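Local coordinates for protein transmembrane oligosaccharyl transferase (Archaeoglobus fulgidus, PDB 3WAJ) that is a membrane-embedded oligosaccharyl transferase of the STT3/AglB family, with a helical transmembrane region, a bound zinc ion and a folded C-terminal part, at residues L682-L690 against I761-K772; V720-A728 against T739-Y749. One frame throughout, in Å; residues are numbered along the deposited sequence.

How the contacts relate
Contact 1 begins at the end of helix 678-684 and in the turns after it. The chain then runs through strand 693-698 and helix 703-708 into helix 717-732, turns, and continues as helix 740-755. Contact 2 packs these last two helices together and closes a short loop. Beyond helix 740-755, residues 761-772 return to the first segment, so contact 1 closes the larger loop and encloses contact 2 completely; the two do not cross. The layers meet where Glu744 and Lys748 of helix 740-755 reach Ser768 and Ala766. It is a case of hierarchical packing: two helices joined by a short connection and crossing obliquely, held within a longer closure that leads into strand 771-776.

Contact 1 of 2, residues L682-L690 against I761-K772; sequences LHLFDGSGL and IPVKIAPSGYVK
The His683 ring has Lys772 CE over one face, a CH-pi contact with CE 3.9 Å from the ring centroid and offset toward the rim. Tyr770 O and a water lie in the ring plane, at its edge. The second ring, Phe685, is covered on one face by its neighbour Leu684, whose CD2 sits above the centre; Pro762 O lies at the edge. Ile761 CG2 approaches Phe685 CD1 obliquely at 3.6 Å, and Val763 CB is 3.8 Å from the same CD1.

Lys772 makes the polar half of the contact. Its chain runs extended beyond CG across the imidazole, which carries Lys772 NZ to His683 O at 2.8 Å, in the carbonyl plane and on a lone pair. NZ also forms a salt bridge with Asp686 OD1, refined so short that its exact length is doubtful, and a weak hydrogen bond to Ser768 OG, whose firmer partner is Glu744 of helix 740-755. The ammonium group thus joins strand 771-776 to the end of helix 678-684 and to the turn after it, while Asp686 OD2 has a second positive partner in Arg805. His683 NE2 bonds only weakly to Gly769 O, at 3.3 Å and 130°. The edge water lies 2.9 Å from His683 NE2 and within hydrogen-bonding distance of Ser768 OG and Gly769 O, bridging ring and loop; ND1 is bonded to Ser610.

The type I' turn from Phe685 to Ser688 sets Ser688 beside Ile761, with Ser688 OG hydrogen-bonded to Glu808 O and Trp810 N. Helices 612-615 and 740-755 and strand 806-814 pack around this junction.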
loop_
_atom_site.group_PDB
_atom_site.type_symbol
_atom_site.label_atom_id
_atom_site.label_comp_id
_atom_site.label_asym_id
_atom_site.label_seq_id
_atom_site.Cartn_x
_atom_site.Cartn_y
_atom_site.Cartn_z
ATOM N N LEU A 682 18.959 5.478 -16.657
ATOM C CA LEU A 682 17.786 4.914 -17.300
ATOM C C LEU A 682 16.735 5.988 -17.604
ATOM O O LEU A 682 16.367 6.218 -18.756
ATOM C CB LEU A 682 17.186 3.801 -16.424
ATOM C CG LEU A 682 17.965 2.481 -16.465
ATOM C CD1 LEU A 682 17.503 1.504 -15.365
ATOM C CD2 LEU A 682 17.823 1.838 -17.846
ATOM N N HIS A 683 16.255 6.665 -16.572
ATOM C CA HIS A 683 15.137 7.551 -16.794
ATOM C C HIS A 683 15.561 8.908 -17.314
ATOM O O HIS A 683 14.861 9.487 -18.149
ATOM C CB HIS A 683 14.248 7.692 -15.559
ATOM C CG HIS A 683 12.822 7.972 -15.900
ATOM N ND1 HIS A 683 11.825 7.031 -15.755
ATOM C CD2 HIS A 683 12.233 9.077 -16.408
ATOM C CE1 HIS A 683 10.677 7.557 -16.153
ATOM N NE2 HIS A 683 10.898 8.796 -16.556
ATOM N N LEU A 684 16.695 9.424 -16.840
ATOM C CA LEU A 684 17.091 10.783 -17.220
ATOM C C LEU A 684 17.859 10.775 -18.536
ATOM O O LEU A 684 17.559 11.554 -19.429
ATOM C CB LEU A 684 17.888 11.479 -16.112
ATOM C CG LEU A 684 18.049 13.000 -16.265
ATOM C CD1 LEU A 684 17.683 13.716 -14.987
ATOM C CD2 LEU A 684 19.461 13.391 -16.708
ATOM N N PHE A 685 18.827 9.874 -18.669
ATOM C CA PHE A 685 19.607 9.782 -19.904
ATOM C C PHE A 685 19.030 8.791 -20.928
ATOM O O PHE A 685 19.663 8.528 -21.956
ATOM C CB PHE A 685 21.077 9.433 -19.590
ATOM C CG PHE A 685 21.775 10.455 -18.726
ATOM C CD1 PHE A 685 22.250 11.644 -19.270
ATOM C CD2 PHE A 685 21.956 10.228 -17.377
ATOM C CE1 PHE A 685 22.895 12.586 -18.475
ATOM C CE2 PHE A 685 22.597 11.163 -16.579
ATOM C CZ PHE A 685 23.066 12.344 -17.132
ATOM N N ASP A 686 17.844 8.244 -20.643
ATOM C CA ASP A 686 17.164 7.336 -21.570
ATOM C C ASP A 686 18.001 6.107 -21.884
ATOM O O ASP A 686 17.887 5.503 -22.948
ATOM C CB ASP A 686 16.737 8.088 -22.858
ATOM C CG ASP A 686 15.617 9.109 -22.595
ATOM O OD1 ASP A 686 14.660 8.756 -21.862
ATOM O OD2 ASP A 686 15.728 10.272 -23.067
ATOM N N GLY A 687 18.854 5.753 -20.936
ATOM C CA GLY A 687 19.668 4.562 -21.041
ATOM C C GLY A 687 20.970 4.794 -21.769
ATOM O O GLY A 687 21.688 3.844 -22.071
ATOM N N SER A 688 21.289 6.051 -22.051
ATOM C CA SER A 688 22.526 6.360 -22.773
ATOM C C SER A 688 23.752 6.004 -21.928
ATOM O O SER A 688 23.789 6.281 -20.724
ATOM C CB SER A 688 22.559 7.846 -23.156
ATOM O OG SER A 688 23.606 8.113 -24.066
ATOM N N GLY A 689 24.756 5.385 -22.546
ATOM C CA GLY A 689 25.970 5.029 -21.820
ATOM C C GLY A 689 26.029 3.566 -21.431
ATOM O O GLY A 689 27.117 2.998 -21.324
ATOM N N LEU A 690 24.853 2.961 -21.235
ATOM C CA LEU A 690 24.721 1.568 -20.781
ATOM C C LEU A 690 24.916 0.533 -21.898
ATOM O O LEU A 690 24.530 0.765 -23.052
ATOM C CB LEU A 690 23.348 1.362 -20.138
ATOM C CG LEU A 690 23.042 2.239 -18.936
ATOM C CD1 LEU A 690 21.550 2.133 -18.590
ATOM C CD2 LEU A 690 23.900 1.790 -17.761
ATOM N N ILE A 761 28.352 12.249 -21.146
ATOM C CA ILE A 761 27.080 11.874 -21.761
ATOM C C ILE A 761 26.156 13.088 -21.901
ATOM O O ILE A 761 25.793 13.711 -20.901
ATOM C CB ILE A 761 26.376 10.797 -20.914
ATOM C CG1 ILE A 761 27.172 9.486 -20.939
ATOM C CG2 ILE A 761 24.929 10.604 -21.355
ATOM C CD1 ILE A 761 27.235 8.798 -22.294
ATOM N N PRO A 762 25.772 13.441 -23.143
ATOM C CA PRO A 762 24.901 14.622 -23.277
ATOM C C PRO A 762 23.455 14.237 -23.083
ATOM O O PRO A 762 23.134 13.058 -23.254
ATOM C CB PRO A 762 25.120 15.064 -24.727
ATOM C CG PRO A 762 25.466 13.783 -25.447
ATOM C CD PRO A 762 26.244 12.942 -24.450
ATOM N N VAL A 763 22.607 15.210 -22.741
ATOM C CA VAL A 763 21.181 14.978 -22.572
ATOM C C VAL A 763 20.405 16.210 -23.052
ATOM O O VAL A 763 20.784 17.346 -22.761
ATOM C CB VAL A 763 20.839 14.664 -21.093
ATOM C CG1 VAL A 763 21.199 15.843 -20.198
ATOM C CG2 VAL A 763 19.362 14.294 -20.930
ATOM N N LYS A 764 19.325 16.002 -23.800
ATOM C CA LYS A 764 18.538 17.150 -24.233
ATOM C C LYS A 764 17.649 17.649 -23.105
ATOM O O LYS A 764 17.124 16.855 -22.311
ATOM C CB LYS A 764 17.726 16.850 -25.500
ATOM C CG LYS A 764 18.580 16.855 -26.745
ATOM C CD LYS A 764 17.760 16.801 -28.028
ATOM C CE LYS A 764 16.931 15.528 -28.127
ATOM N NZ LYS A 764 16.497 15.266 -29.533
ATOM N N ILE A 765 17.505 18.972 -23.028
ATOM C CA ILE A 765 16.628 19.585 -22.038
ATOM C C ILE A 765 15.193 19.516 -22.566
ATOM O O ILE A 765 14.783 20.328 -23.392
ATOM C CB ILE A 765 17.093 21.013 -21.690
ATOM C CG1 ILE A 765 18.493 20.927 -21.083
ATOM C CG2 ILE A 765 16.112 21.685 -20.719
ATOM C CD1 ILE A 765 19.055 22.236 -20.651
ATOM N N ALA A 766 14.458 18.504 -22.102
ATOM C CA ALA A 766 13.130 18.160 -22.615
ATOM C C ALA A 766 12.453 17.156 -21.697
ATOM O O ALA A 766 13.134 16.364 -21.038
ATOM C CB ALA A 766 13.238 17.578 -24.014
ATOM N N PRO A 767 11.107 17.166 -21.668
ATOM C CA PRO A 767 10.443 16.161 -20.841
ATOM C C PRO A 767 10.443 14.821 -21.583
ATOM O O PRO A 767 11.020 14.738 -22.661
ATOM C CB PRO A 767 9.017 16.712 -20.696
ATOM C CG PRO A 767 8.769 17.462 -21.973
ATOM C CD PRO A 767 10.144 18.063 -22.346
ATOM N N SER A 768 9.818 13.795 -21.017
ATOM C CA SER A 768 9.881 12.445 -21.576
ATOM C C SER A 768 8.717 11.652 -20.994
ATOM O O SER A 768 7.943 12.174 -20.169
ATOM C CB SER A 768 11.199 11.783 -21.200
ATOM O OG SER A 768 11.203 11.451 -19.810
ATOM N N GLY A 769 8.590 10.395 -21.404
ATOM C CA GLY A 769 7.471 9.584 -20.954
ATOM C C GLY A 769 7.472 9.369 -19.447
ATOM O O GLY A 769 8.533 9.127 -18.824
ATOM N N TYR A 770 6.276 9.440 -18.866
ATOM C CA TYR A 770 6.064 9.160 -17.441
ATOM C C TYR A 770 6.603 7.772 -17.074
ATOM O O TYR A 770 7.294 7.607 -16.064
ATOM C CB TYR A 770 4.568 9.223 -17.133
ATOM C CG TYR A 770 4.205 9.347 -15.667
ATOM C CD1 TYR A 770 3.629 10.509 -15.178
ATOM C CD2 TYR A 770 4.395 8.288 -14.775
ATOM C CE1 TYR A 770 3.265 10.624 -13.843
ATOM C CE2 TYR A 770 4.039 8.403 -13.435
ATOM C CZ TYR A 770 3.480 9.578 -12.982
ATOM O OH TYR A 770 3.128 9.718 -11.668
ATOM N N VAL A 771 6.271 6.781 -17.897
ATOM C CA VAL A 771 6.718 5.410 -17.668
ATOM C C VAL A 771 7.612 4.962 -18.812
ATOM O O VAL A 771 7.280 5.176 -19.973
ATOM C CB VAL A 771 5.531 4.439 -17.552
ATOM C CG1 VAL A 771 6.032 3.031 -17.216
ATOM C CG2 VAL A 771 4.563 4.912 -16.489
ATOM N N LYS A 772 8.749 4.354 -18.481
ATOM C CA LYS A 772 9.665 3.817 -19.488
ATOM C C LYS A 772 9.989 2.354 -19.201
ATOM O O LYS A 772 10.168 1.972 -18.050
ATOM C CB LYS A 772 10.951 4.647 -19.564
ATOM C CG LYS A 772 10.739 6.044 -20.101
ATOM C CD LYS A 772 12.009 6.854 -19.939
ATOM C CE LYS A 772 11.730 8.340 -20.004
ATOM N NZ LYS A 772 12.996 9.079 -20.177
HETATM O O HOH W 1 9.581 11.232 -17.284
HETATM O O HOH W 2 20.351 11.176 -23.088
HETATM O O HOH W 3 23.105 10.972 -24.677
#

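Contact 2 of 2, residues V720-A728 against T739-Y749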
loop_
_atom_site.group_PDB
_atom_site.type_symbol
_atom_site.label_atom_id
_atom_site.label_comp_id
_atom_site.label_asym_id
_atom_site.label_seq_id
_atom_site.Cartn_x
_atom_site.Cartn_y
_atom_site.Cartn_z
ATOM N N VAL A 720 11.374 25.068 -23.836
ATOM C CA VAL A 720 11.091 24.101 -22.779
ATOM C C VAL A 720 11.632 24.630 -21.450
ATOM O O VAL A 720 10.888 24.757 -20.472
ATOM C CB VAL A 720 11.678 22.704 -23.076
ATOM C CG1 VAL A 720 11.744 21.874 -21.793
ATOM C CG2 VAL A 720 10.850 21.976 -24.151
ATOM N N LEU A 721 12.916 24.975 -21.430
ATOM C CA LEU A 721 13.556 25.465 -20.206
ATOM C C LEU A 721 12.914 26.744 -19.640
ATOM O O LEU A 721 12.652 26.833 -18.444
ATOM C CB LEU A 721 15.051 25.688 -20.438
ATOM C CG LEU A 721 15.784 26.278 -19.239
ATOM C CD1 LEU A 721 15.805 25.282 -18.083
ATOM C CD2 LEU A 721 17.195 26.737 -19.620
ATOM N N GLN A 722 12.642 27.727 -20.490
ATOM C CA GLN A 722 12.006 28.955 -20.010
ATOM C C GLN A 722 10.620 28.718 -19.448
ATOM O O GLN A 722 10.201 29.394 -18.514
ATOM C CB GLN A 722 11.956 30.024 -21.114
ATOM C CG GLN A 722 13.321 30.397 -21.676
ATOM C CD GLN A 722 14.399 30.547 -20.595
ATOM O OE1 GLN A 722 14.144 31.048 -19.482
ATOM N NE2 GLN A 722 15.615 30.126 -20.930
ATOM N N THR A 723 9.902 27.765 -20.035
ATOM C CA THR A 723 8.618 27.337 -19.489
ATOM C C THR A 723 8.784 26.715 -18.094
ATOM O O THR A 723 8.100 27.095 -17.131
ATOM C CB THR A 723 7.947 26.333 -20.424
ATOM O OG1 THR A 723 7.660 26.980 -21.678
ATOM C CG2 THR A 723 6.662 25.795 -19.800
ATOM N N ALA A 724 9.715 25.769 -17.987
ATOM C CA ALA A 724 9.998 25.091 -16.726
ATOM C C ALA A 724 10.394 26.067 -15.592
ATOM O O ALA A 724 9.805 26.044 -14.512
ATOM C CB ALA A 724 11.052 24.040 -16.942
ATOM N N LEU A 725 11.378 26.926 -15.833
ATOM C CA LEU A 725 11.774 27.914 -14.820
ATOM C C LEU A 725 10.625 28.822 -14.407
ATOM O O LEU A 725 10.453 29.119 -13.230
ATOM C CB LEU A 725 12.937 28.762 -15.316
ATOM C CG LEU A 725 14.257 28.018 -15.423
ATOM C CD1 LEU A 725 15.323 28.932 -16.006
ATOM C CD2 LEU A 725 14.670 27.519 -14.038
ATOM N N TYR A 726 9.829 29.263 -15.371
ATOM C CA TYR A 726 8.675 30.090 -15.051
ATOM C C TYR A 726 7.720 29.359 -14.113
ATOM O O TYR A 726 7.272 29.924 -13.114
ATOM C CB TYR A 726 7.935 30.502 -16.330
ATOM C CG TYR A 726 6.802 31.456 -16.074
ATOM C CD1 TYR A 726 7.023 32.821 -16.008
ATOM C CD2 TYR A 726 5.506 30.996 -15.889
ATOM C CE1 TYR A 726 5.976 33.714 -15.783
ATOM C CE2 TYR A 726 4.457 31.879 -15.658
ATOM C CZ TYR A 726 4.702 33.234 -15.609
ATOM O OH TYR A 726 3.665 34.111 -15.377
ATOM N N GLU A 727 7.401 28.107 -14.438
ATOM C CA GLU A 727 6.531 27.304 -13.572
ATOM C C GLU A 727 7.128 27.196 -12.174
ATOM O O GLU A 727 6.421 27.308 -11.167
ATOM C CB GLU A 727 6.336 25.894 -14.145
ATOM C CG GLU A 727 5.356 25.027 -13.350
ATOM C CD GLU A 727 5.575 23.518 -13.540
ATOM O OE1 GLU A 727 6.012 22.862 -12.564
ATOM O OE2 GLU A 727 5.306 22.988 -14.654
ATOM N N ALA A 728 8.441 27.003 -12.113
ATOM C CA ALA A 728 9.096 26.757 -10.827
ATOM C C ALA A 728 8.998 27.997 -9.930
ATOM O O ALA A 728 8.569 27.918 -8.779
ATOM C CB ALA A 728 10.551 26.337 -11.032
ATOM N N THR A 739 5.926 20.679 -10.780
ATOM C CA THR A 739 5.405 19.391 -11.245
ATOM C C THR A 739 6.574 18.505 -11.649
ATOM O O THR A 739 7.627 19.006 -12.063
ATOM C CB THR A 739 4.455 19.544 -12.448
ATOM O OG1 THR A 739 5.172 20.129 -13.537
ATOM C CG2 THR A 739 3.234 20.409 -12.095
ATOM N N MET A 740 6.382 17.197 -11.560
ATOM C CA MET A 740 7.493 16.263 -11.748
ATOM C C MET A 740 8.169 16.348 -13.119
ATOM O O MET A 740 9.392 16.233 -13.219
ATOM C CB MET A 740 7.052 14.837 -11.421
ATOM C CG MET A 740 6.946 14.609 -9.921
ATOM S SD MET A 740 6.280 13.000 -9.458
ATOM C CE MET A 740 4.675 13.109 -10.289
ATOM N N GLY A 741 7.378 16.558 -14.165
ATOM C CA GLY A 741 7.923 16.797 -15.494
ATOM C C GLY A 741 8.867 17.990 -15.534
ATOM O O GLY A 741 9.943 17.954 -16.157
ATOM N N THR A 742 8.475 19.056 -14.854
ATOM C CA THR A 742 9.343 20.219 -14.736
ATOM C C THR A 742 10.584 19.878 -13.899
ATOM O O THR A 742 11.710 20.313 -14.206
ATOM C CB THR A 742 8.585 21.402 -14.148
ATOM O OG1 THR A 742 7.547 21.777 -15.062
ATOM C CG2 THR A 742 9.514 22.578 -13.911
ATOM N N GLN A 743 10.399 19.079 -12.860
ATOM C CA GLN A 743 11.549 18.687 -12.043
ATOM C C GLN A 743 12.586 17.971 -12.876
ATOM O O GLN A 743 13.782 18.205 -12.718
ATOM C CB GLN A 743 11.112 17.814 -10.876
ATOM C CG GLN A 743 10.170 18.502 -9.929
ATOM C CD GLN A 743 9.935 17.671 -8.702
ATOM O OE1 GLN A 743 10.703 16.757 -8.423
ATOM N NE2 GLN A 743 8.868 17.969 -7.962
ATOM N N GLU A 744 12.124 17.091 -13.758
ATOM C CA GLU A 744 13.038 16.346 -14.627
ATOM C C GLU A 744 13.775 17.311 -15.580
ATOM O O GLU A 744 14.993 17.198 -15.783
ATOM C CB GLU A 744 12.264 15.288 -15.421
ATOM C CG GLU A 744 13.001 14.780 -16.655
ATOM C CD GLU A 744 12.195 13.735 -17.430
ATOM O OE1 GLU A 744 12.172 13.789 -18.683
ATOM O OE2 GLU A 744 11.592 12.849 -16.779
ATOM N N VAL A 745 13.028 18.260 -16.152
ATOM C CA VAL A 745 13.624 19.292 -17.000
ATOM C C VAL A 745 14.708 20.027 -16.223
ATOM O O VAL A 745 15.814 20.205 -16.715
ATOM C CB VAL A 745 12.570 20.293 -17.560
ATOM C CG1 VAL A 745 13.253 21.476 -18.185
ATOM C CG2 VAL A 745 11.683 19.607 -18.607
ATOM N N LEU A 746 14.404 20.423 -14.992
ATOM C CA LEU A 746 15.398 21.109 -14.180
ATOM C C LEU A 746 16.606 20.217 -13.813
ATOM O O LEU A 746 17.753 20.677 -13.815
ATOM C CB LEU A 746 14.743 21.728 -12.943
ATOM C CG LEU A 746 13.723 22.829 -13.263
ATOM C CD1 LEU A 746 13.111 23.424 -11.983
ATOM C CD2 LEU A 746 14.370 23.915 -14.112
ATOM N N TYR A 747 16.351 18.949 -13.505
ATOM C CA TYR A 747 17.423 17.995 -13.232
ATOM C C TYR A 747 18.391 17.954 -14.403
ATOM O O TYR A 747 19.610 17.967 -14.211
ATOM C CB TYR A 747 16.845 16.590 -13.076
ATOM C CG TYR A 747 16.281 16.267 -11.727
ATOM C CD1 TYR A 747 15.986 17.263 -10.815
ATOM C CD2 TYR A 747 16.067 14.952 -11.354
ATOM C CE1 TYR A 747 15.479 16.953 -9.559
ATOM C CE2 TYR A 747 15.567 14.628 -10.099
ATOM C CZ TYR A 747 15.272 15.632 -9.209
ATOM O OH TYR A 747 14.752 15.310 -7.967
ATOM N N LYS A 748 17.833 17.883 -15.616
ATOM C CA LYS A 748 18.630 17.825 -16.841
ATOM C C LYS A 748 19.399 19.108 -17.052
ATOM O O LYS A 748 20.574 19.089 -17.436
ATOM C CB LYS A 748 17.733 17.565 -18.059
ATOM C CG LYS A 748 17.119 16.202 -18.058
ATOM C CD LYS A 748 16.225 15.966 -19.271
ATOM C CE LYS A 748 15.809 14.496 -19.296
ATOM N NZ LYS A 748 14.657 14.214 -20.180
ATOM N N TYR A 749 18.724 20.228 -16.820
ATOM C CA TYR A 749 19.367 21.547 -16.889
ATOM C C TYR A 749 20.554 21.625 -15.925
ATOM O O TYR A 749 21.660 21.964 -16.339
ATOM C CB TYR A 749 18.350 22.648 -16.586
ATOM C CG TYR A 749 18.950 24.036 -16.470
ATOM C CD1 TYR A 749 19.522 24.674 -17.575
ATOM C CD2 TYR A 749 18.903 24.729 -15.260
ATOM C CE1 TYR A 749 20.060 25.950 -17.464
ATOM C CE2 TYR A 749 19.430 26.001 -15.131
ATOM C CZ TYR A 749 20.010 26.613 -16.233
ATOM O OH TYR A 749 20.518 27.886 -16.085
#
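Glu727 turns CG away from its own amide nitrogen (chi1 -176°) and is extended beyond it, which carries the carboxylate from helix 717-732 to the first turn of helix 740-755. There Thr742 meets it from the opposite direction: with OG1 anti to the carbonyl carbon (chi1 -64°), the hydroxyl faces Glu727 while CG2 is turned onto Ala724.

Thr739 N, at the N-cap position of the second helix, donates to Glu727 OE1 at 2.8 Å, nearly along the C-O axis. Thr742 OG1 donates to Glu727 OE2 at 2.6 Å, from well above the carboxylate plane. Tyr708 OH also hydrogen-bonds Glu727 OE2, so the buried acid is held by Thr739, Thr742 and Tyr708, while Trp705 NE1, hydrogen-bonded to Thr742 OG1, acts in the second shell. The acid's negative charge would probably be stabilised by the helix dipole.

Beyond this polar end, Ala724 CB touches Val745 CG1 at 3.6 Å and Thr742 CG2 at 3.7 Å; the backbones come nearest here, with the CA atoms of Ala724 and Thr742 5.3 Å apart, where a small side chain leaves room. Leu725 CD2 meets Leu746 CD2 at 3.6 Å, and Val720 CG1 packs against both methyls of Val745. At the far end Leu721 CD1 lies over one face of the Tyr749 ring, a CH-pi contact of 4.1 Å to the centroid.

The segment axes approach to 9.4 Å and cross at -118°, nearer antiparallel than parallel. Helix 703-708 covers the pair through Trp705 and Tyr708, and helices 612-615 and 678-684 pack against helix 740-755.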